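PDB 5BZ1: suppressor protein MPT5 from Saccharomyces cerevisiae, which binds specific sequence elements in the 3'-UTRs of target mRNAs, including that of HO, and regulates their expression after transcription. Local coordinates for residues 322-335 / 357-369. Numbering follows the deposited sequence.
With nucleotides of chain B.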
loop_
_atom_site.group_PDB
_atom_site.type_symbol
_atom_site.label_atom_id
_atom_site.label_comp_id
_atom_site.label_asym_id
_atom_site.label_seq_id
_atom_site.Cartn_x
_atom_site.Cartn_y
_atom_site.Cartn_z
ATOM N N LEU A 322 -14.391 19.497 -11.555
ATOM C CA LEU A 322 -14.614 20.899 -11.900
ATOM C C LEU A 322 -14.693 21.764 -10.645
ATOM O O LEU A 322 -14.039 22.806 -10.561
ATOM C CB LEU A 322 -15.892 21.058 -12.722
ATOM C CG LEU A 322 -16.303 22.497 -13.048
ATOM C CD1 LEU A 322 -15.273 23.172 -13.934
ATOM C CD2 LEU A 322 -17.676 22.543 -13.705
ATOM N N GLN A 323 -15.495 21.324 -9.677
ATOM C CA GLN A 323 -15.652 22.041 -8.413
ATOM C C GLN A 323 -14.332 22.188 -7.653
ATOM O O GLN A 323 -14.081 23.213 -7.020
ATOM C CB GLN A 323 -16.694 21.351 -7.526
ATOM C CG GLN A 323 -18.141 21.576 -7.959
ATOM C CD GLN A 323 -19.134 20.957 -6.998
ATOM O OE1 GLN A 323 -19.238 21.369 -5.842
ATOM N NE2 GLN A 323 -19.867 19.954 -7.471
ATOM N N THR A 324 -13.496 21.157 -7.717
ATOM C CA THR A 324 -12.190 21.201 -7.069
ATOM C C THR A 324 -11.305 22.278 -7.704
ATOM O O THR A 324 -10.613 23.018 -7.002
ATOM C CB THR A 324 -11.496 19.831 -7.126
ATOM O OG1 THR A 324 -12.172 18.920 -6.251
ATOM C CG2 THR A 324 -10.034 19.940 -6.709
ATOM N N LEU A 325 -11.351 22.377 -9.029
ATOM C CA LEU A 325 -10.562 23.374 -9.746
ATOM C C LEU A 325 -11.089 24.790 -9.499
ATOM O O LEU A 325 -10.323 25.754 -9.527
ATOM C CB LEU A 325 -10.551 23.069 -11.249
ATOM C CG LEU A 325 -9.631 23.931 -12.120
ATOM C CD1 LEU A 325 -8.174 23.629 -11.810
ATOM C CD2 LEU A 325 -9.911 23.731 -13.602
ATOM N N LEU A 326 -12.392 24.904 -9.251
ATOM C CA LEU A 326 -13.047 26.206 -9.100
ATOM C C LEU A 326 -12.995 26.756 -7.674
ATOM O O LEU A 326 -13.234 27.945 -7.454
ATOM C CB LEU A 326 -14.508 26.129 -9.563
ATOM C CG LEU A 326 -14.797 25.963 -11.055
ATOM C CD1 LEU A 326 -16.290 25.869 -11.321
ATOM C CD2 LEU A 326 -14.210 27.117 -11.829
ATOM N N ASP A 327 -12.682 25.893 -6.711
ATOM C CA ASP A 327 -12.749 26.257 -5.293
ATOM C C ASP A 327 -11.640 27.227 -4.869
ATOM O O ASP A 327 -10.473 26.841 -4.768
ATOM C CB ASP A 327 -12.700 25.001 -4.423
ATOM C CG ASP A 327 -13.153 25.259 -2.998
ATOM O OD1 ASP A 327 -13.405 26.431 -2.643
ATOM O OD2 ASP A 327 -13.246 24.283 -2.227
ATOM N N VAL A 328 -12.023 28.474 -4.595
ATOM C CA VAL A 328 -11.079 29.535 -4.238
ATOM C C VAL A 328 -10.289 29.233 -2.952
ATOM O O VAL A 328 -9.240 29.830 -2.705
ATOM C CB VAL A 328 -11.795 30.906 -4.134
ATOM C CG1 VAL A 328 -12.555 31.018 -2.818
ATOM C CG2 VAL A 328 -10.801 32.050 -4.280
ATOM N N LYS A 329 -10.784 28.295 -2.146
ATOM C CA LYS A 329 -10.064 27.860 -0.952
ATOM C C LYS A 329 -8.715 27.249 -1.314
ATOM O O LYS A 329 -7.753 27.336 -0.549
ATOM C CB LYS A 329 -10.890 26.842 -0.167
ATOM C CG LYS A 329 -11.931 27.466 0.743
ATOM C CD LYS A 329 -12.918 26.423 1.240
ATOM C CE LYS A 329 -14.095 27.070 1.957
ATOM N NZ LYS A 329 -15.162 26.080 2.287
ATOM N N ASN A 330 -8.653 26.638 -2.492
ATOM C CA ASN A 330 -7.452 25.957 -2.945
ATOM C C ASN A 330 -6.384 26.885 -3.522
ATOM O O ASN A 330 -5.214 26.510 -3.594
ATOM C CB ASN A 330 -7.811 24.886 -3.981
ATOM C CG ASN A 330 -8.691 23.789 -3.413
ATOM O OD1 ASN A 330 -8.682 23.530 -2.210
ATOM N ND2 ASN A 330 -9.450 23.131 -4.285
ATOM N N TYR A 331 -6.780 28.089 -3.931
ATOM C CA TYR A 331 -5.870 28.957 -4.682
ATOM C C TYR A 331 -5.940 30.455 -4.361
ATOM O O TYR A 331 -5.451 31.272 -5.142
ATOM C CB TYR A 331 -6.060 28.748 -6.190
ATOM C CG TYR A 331 -7.458 29.041 -6.695
ATOM C CD1 TYR A 331 -7.874 30.345 -6.928
ATOM C CD2 TYR A 331 -8.353 28.014 -6.960
ATOM C CE1 TYR A 331 -9.138 30.619 -7.394
ATOM C CE2 TYR A 331 -9.622 28.279 -7.431
ATOM C CZ TYR A 331 -10.008 29.586 -7.644
ATOM O OH TYR A 331 -11.271 29.866 -8.112
ATOM N N SER A 332 -6.530 30.820 -3.227
ATOM C CA SER A 332 -6.670 32.238 -2.879
ATOM C C SER A 332 -5.354 33.045 -2.817
ATOM O O SER A 332 -5.337 34.207 -3.229
ATOM C CB SER A 332 -7.515 32.431 -1.609
ATOM O OG SER A 332 -6.739 32.370 -0.428
ATOM N N PRO A 333 -4.252 32.443 -2.318
ATOM C CA PRO A 333 -2.995 33.206 -2.360
ATOM C C PRO A 333 -2.516 33.523 -3.783
ATOM O O PRO A 333 -1.709 34.439 -3.949
ATOM C CB PRO A 333 -1.998 32.271 -1.668
ATOM C CG PRO A 333 -2.832 31.447 -0.754
ATOM C CD PRO A 333 -4.109 31.216 -1.509
ATOM N N LEU A 334 -3.002 32.783 -4.780
ATOM C CA LEU A 334 -2.614 33.015 -6.173
ATOM C C LEU A 334 -3.341 34.218 -6.775
ATOM O O LEU A 334 -3.051 34.626 -7.903
ATOM C CB LEU A 334 -2.885 31.778 -7.039
ATOM C CG LEU A 334 -2.453 30.387 -6.565
ATOM C CD1 LEU A 334 -2.550 29.369 -7.694
ATOM C CD2 LEU A 334 -1.055 30.409 -6.002
ATOM N N LEU A 335 -4.286 34.779 -6.024
ATOM C CA LEU A 335 -5.083 35.907 -6.505
ATOM C C LEU A 335 -4.515 37.240 -6.029
ATOM O O LEU A 335 -4.460 38.202 -6.790
ATOM C CB LEU A 335 -6.544 35.764 -6.067
ATOM C CG LEU A 335 -7.277 34.521 -6.573
ATOM C CD1 LEU A 335 -8.723 34.507 -6.112
ATOM C CD2 LEU A 335 -7.199 34.444 -8.087
ATOM N N PHE A 357 2.941 34.253 -13.899
ATOM C CA PHE A 357 2.044 33.126 -13.661
ATOM C C PHE A 357 0.762 33.545 -12.954
ATOM O O PHE A 357 -0.336 33.261 -13.434
ATOM C CB PHE A 357 2.713 32.028 -12.838
ATOM C CG PHE A 357 1.738 31.019 -12.300
ATOM C CD1 PHE A 357 1.167 30.076 -13.142
ATOM C CD2 PHE A 357 1.365 31.035 -10.962
ATOM C CE1 PHE A 357 0.249 29.154 -12.659
ATOM C CE2 PHE A 357 0.447 30.118 -10.472
ATOM C CZ PHE A 357 -0.112 29.175 -11.322
ATOM N N CYS A 358 0.912 34.199 -11.803
ATOM C CA CYS A 358 -0.230 34.636 -11.003
ATOM C C CYS A 358 -1.191 35.496 -11.815
ATOM O O CYS A 358 -2.398 35.489 -11.572
ATOM C CB CYS A 358 0.231 35.397 -9.759
ATOM S SG CYS A 358 0.897 34.357 -8.445
ATOM N N ASN A 359 -0.645 36.225 -12.785
ATOM C CA ASN A 359 -1.448 37.027 -13.701
ATOM C C ASN A 359 -2.180 36.166 -14.730
ATOM O O ASN A 359 -3.359 36.388 -15.016
ATOM C CB ASN A 359 -0.569 38.057 -14.411
ATOM C CG ASN A 359 -1.366 38.984 -15.309
ATOM O OD1 ASN A 359 -1.977 39.944 -14.840
ATOM N ND2 ASN A 359 -1.359 38.704 -16.608
ATOM N N ASP A 360 -1.474 35.185 -15.289
ATOM C CA ASP A 360 -2.078 34.266 -16.251
ATOM C C ASP A 360 -3.140 33.390 -15.583
ATOM O O ASP A 360 -4.183 33.107 -16.176
ATOM C CB ASP A 360 -1.009 33.389 -16.910
ATOM C CG ASP A 360 -0.055 34.183 -17.786
ATOM O OD1 ASP A 360 -0.527 35.009 -18.597
ATOM O OD2 ASP A 360 1.170 33.979 -17.662
ATOM N N PHE A 361 -2.870 32.963 -14.353
ATOM C CA PHE A 361 -3.813 32.132 -13.612
ATOM C C PHE A 361 -5.117 32.878 -13.333
ATOM O O PHE A 361 -6.202 32.355 -13.586
ATOM C CB PHE A 361 -3.202 31.654 -12.294
ATOM C CG PHE A 361 -4.173 30.914 -11.414
ATOM C CD1 PHE A 361 -4.422 29.565 -11.620
ATOM C CD2 PHE A 361 -4.842 31.569 -10.387
ATOM C CE1 PHE A 361 -5.320 28.881 -10.819
ATOM C CE2 PHE A 361 -5.742 30.892 -9.584
ATOM C CZ PHE A 361 -5.980 29.545 -9.797
ATOM N N SER A 362 -5.000 34.091 -12.800
ATOM C CA SER A 362 -6.167 34.903 -12.465
ATOM C C SER A 362 -7.054 35.144 -13.679
ATOM O O SER A 362 -8.280 35.159 -13.568
ATOM C CB SER A 362 -5.738 36.244 -11.866
ATOM O OG SER A 362 -5.134 36.068 -10.599
ATOM N N LEU A 363 -6.424 35.332 -14.833
ATOM C CA LEU A 363 -7.142 35.539 -16.083
ATOM C C LEU A 363 -7.911 34.279 -16.493
ATOM O O LEU A 363 -9.114 34.335 -16.754
ATOM C CB LEU A 363 -6.159 35.968 -17.177
ATOM C CG LEU A 363 -6.588 36.228 -18.628
ATOM C CD1 LEU A 363 -6.500 34.957 -19.466
ATOM C CD2 LEU A 363 -7.982 36.844 -18.724
ATOM N N LYS A 364 -7.216 33.146 -16.546
ATOM C CA LYS A 364 -7.830 31.894 -16.981
ATOM C C LYS A 364 -8.895 31.375 -16.012
ATOM O O LYS A 364 -9.920 30.841 -16.440
ATOM C CB LYS A 364 -6.765 30.816 -17.207
ATOM C CG LYS A 364 -5.911 31.014 -18.452
ATOM C CD LYS A 364 -4.933 29.859 -18.621
ATOM C CE LYS A 364 -4.040 30.046 -19.840
ATOM N NZ LYS A 364 -4.803 29.986 -21.113
ATOM N N ILE A 365 -8.654 31.518 -14.712
ATOM C CA ILE A 365 -9.603 31.021 -13.720
ATOM C C ILE A 365 -10.822 31.945 -13.643
ATOM O O ILE A 365 -11.945 31.488 -13.422
ATOM C CB ILE A 365 -8.947 30.810 -12.326
ATOM C CG1 ILE A 365 -9.689 29.732 -11.532
ATOM C CG2 ILE A 365 -8.867 32.107 -11.531
ATOM C CD1 ILE A 365 -9.443 28.332 -12.045
ATOM N N GLY A 366 -10.598 33.239 -13.860
ATOM C CA GLY A 366 -11.680 34.206 -13.894
ATOM C C GLY A 366 -12.589 33.950 -15.080
ATOM O O GLY A 366 -13.815 34.029 -14.969
ATOM N N ASN A 367 -11.980 33.634 -16.219
ATOM C CA ASN A 367 -12.729 33.312 -17.426
ATOM C C ASN A 367 -13.561 32.043 -17.248
ATOM O O ASN A 367 -14.702 31.966 -17.706
ATOM C CB ASN A 367 -11.778 33.177 -18.620
ATOM C CG ASN A 367 -12.471 32.654 -19.868
ATOM O OD1 ASN A 367 -12.069 31.638 -20.440
ATOM N ND2 ASN A 367 -13.527 33.341 -20.289
ATOM N N LEU A 368 -12.989 31.050 -16.575
ATOM C CA LEU A 368 -13.706 29.810 -16.303
ATOM C C LEU A 368 -14.899 30.058 -15.378
ATOM O O LEU A 368 -15.962 29.458 -15.545
ATOM C CB LEU A 368 -12.766 28.760 -15.706
ATOM C CG LEU A 368 -13.378 27.389 -15.407
ATOM C CD1 LEU A 368 -14.015 26.823 -16.656
ATOM C CD2 LEU A 368 -12.331 26.428 -14.871
ATOM N N ILE A 369 -14.719 30.953 -14.411
ATOM C CA ILE A 369 -15.787 31.309 -13.484
ATOM C C ILE A 369 -16.989 31.923 -14.212
ATOM O O ILE A 369 -18.135 31.543 -13.962
ATOM C CB ILE A 369 -15.286 32.281 -12.390
ATOM C CG1 ILE A 369 -14.366 31.559 -11.402
ATOM C CG2 ILE A 369 -16.454 32.900 -11.641
ATOM C CD1 ILE A 369 -15.052 30.457 -10.618
ATOM O "O5'" U B 1 -25.775 14.070 -2.916
ATOM C "C5'" U B 1 -26.631 13.314 -3.760
ATOM C "C4'" U B 1 -25.924 12.885 -5.021
ATOM O "O4'" U B 1 -25.708 14.032 -5.881
ATOM C "C3'" U B 1 -24.537 12.290 -4.839
ATOM O "O3'" U B 1 -24.573 10.925 -4.457
ATOM C "C2'" U B 1 -23.886 12.534 -6.198
ATOM O "O2'" U B 1 -24.291 11.553 -7.142
ATOM C "C1'" U B 1 -24.504 13.878 -6.600
ATOM N N1 U B 1 -23.616 15.025 -6.297
ATOM C C2 U B 1 -22.714 15.406 -7.281
ATOM O O2 U B 1 -22.631 14.833 -8.356
ATOM N N3 U B 1 -21.910 16.473 -6.959
ATOM C C4 U B 1 -21.917 17.182 -5.775
ATOM O O4 U B 1 -21.128 18.121 -5.641
ATOM C C5 U B 1 -22.880 16.733 -4.810
ATOM C C6 U B 1 -23.682 15.696 -5.092
#
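Phe-361 turns its edge to one face of Tyr-331, an offset edge-to-face pair with centroids 5.1 Å apart and planes at 71°; the other face has Val-328 CA, three residues earlier, over its rim. Leu-334 CD1 sits over the centre of one Phe-361 face (CH-pi, 4.0 Å from the centroid), while Ile-365 CB, one turn on in the same helix, lies toward the rim of the other, and Leu-335 CD2 joins Tyr-331 CD1 at the edge. Tyr-331 OH, beside Ile-365 CG1, donates to Leu-326 O at 2.8 Å from above the carbonyl plane, tying the turn to the helix. Were Tyr-331 replaced by an alanine, the Phe-361 edge would probably lose its aromatic partner and Leu-326 O this donor. At the C-terminal end of the PUF domain, Pumilio repeat 8 packs on helix 354-375, an instance of further helices closing a repeat solenoid; from the same repeat Gln-323 NE2 donates to O4 of U1 of chain B, the RNA, at 2.9 Å. Where helix 318-326 ends, Leu-326 CD2 wedges between Leu-368 CD2 (3.6 Å) and Ile-369 CD1. With CG swung opposite its backbone N (chi1 -178°), Leu-368 reaches Leu-325 CD2.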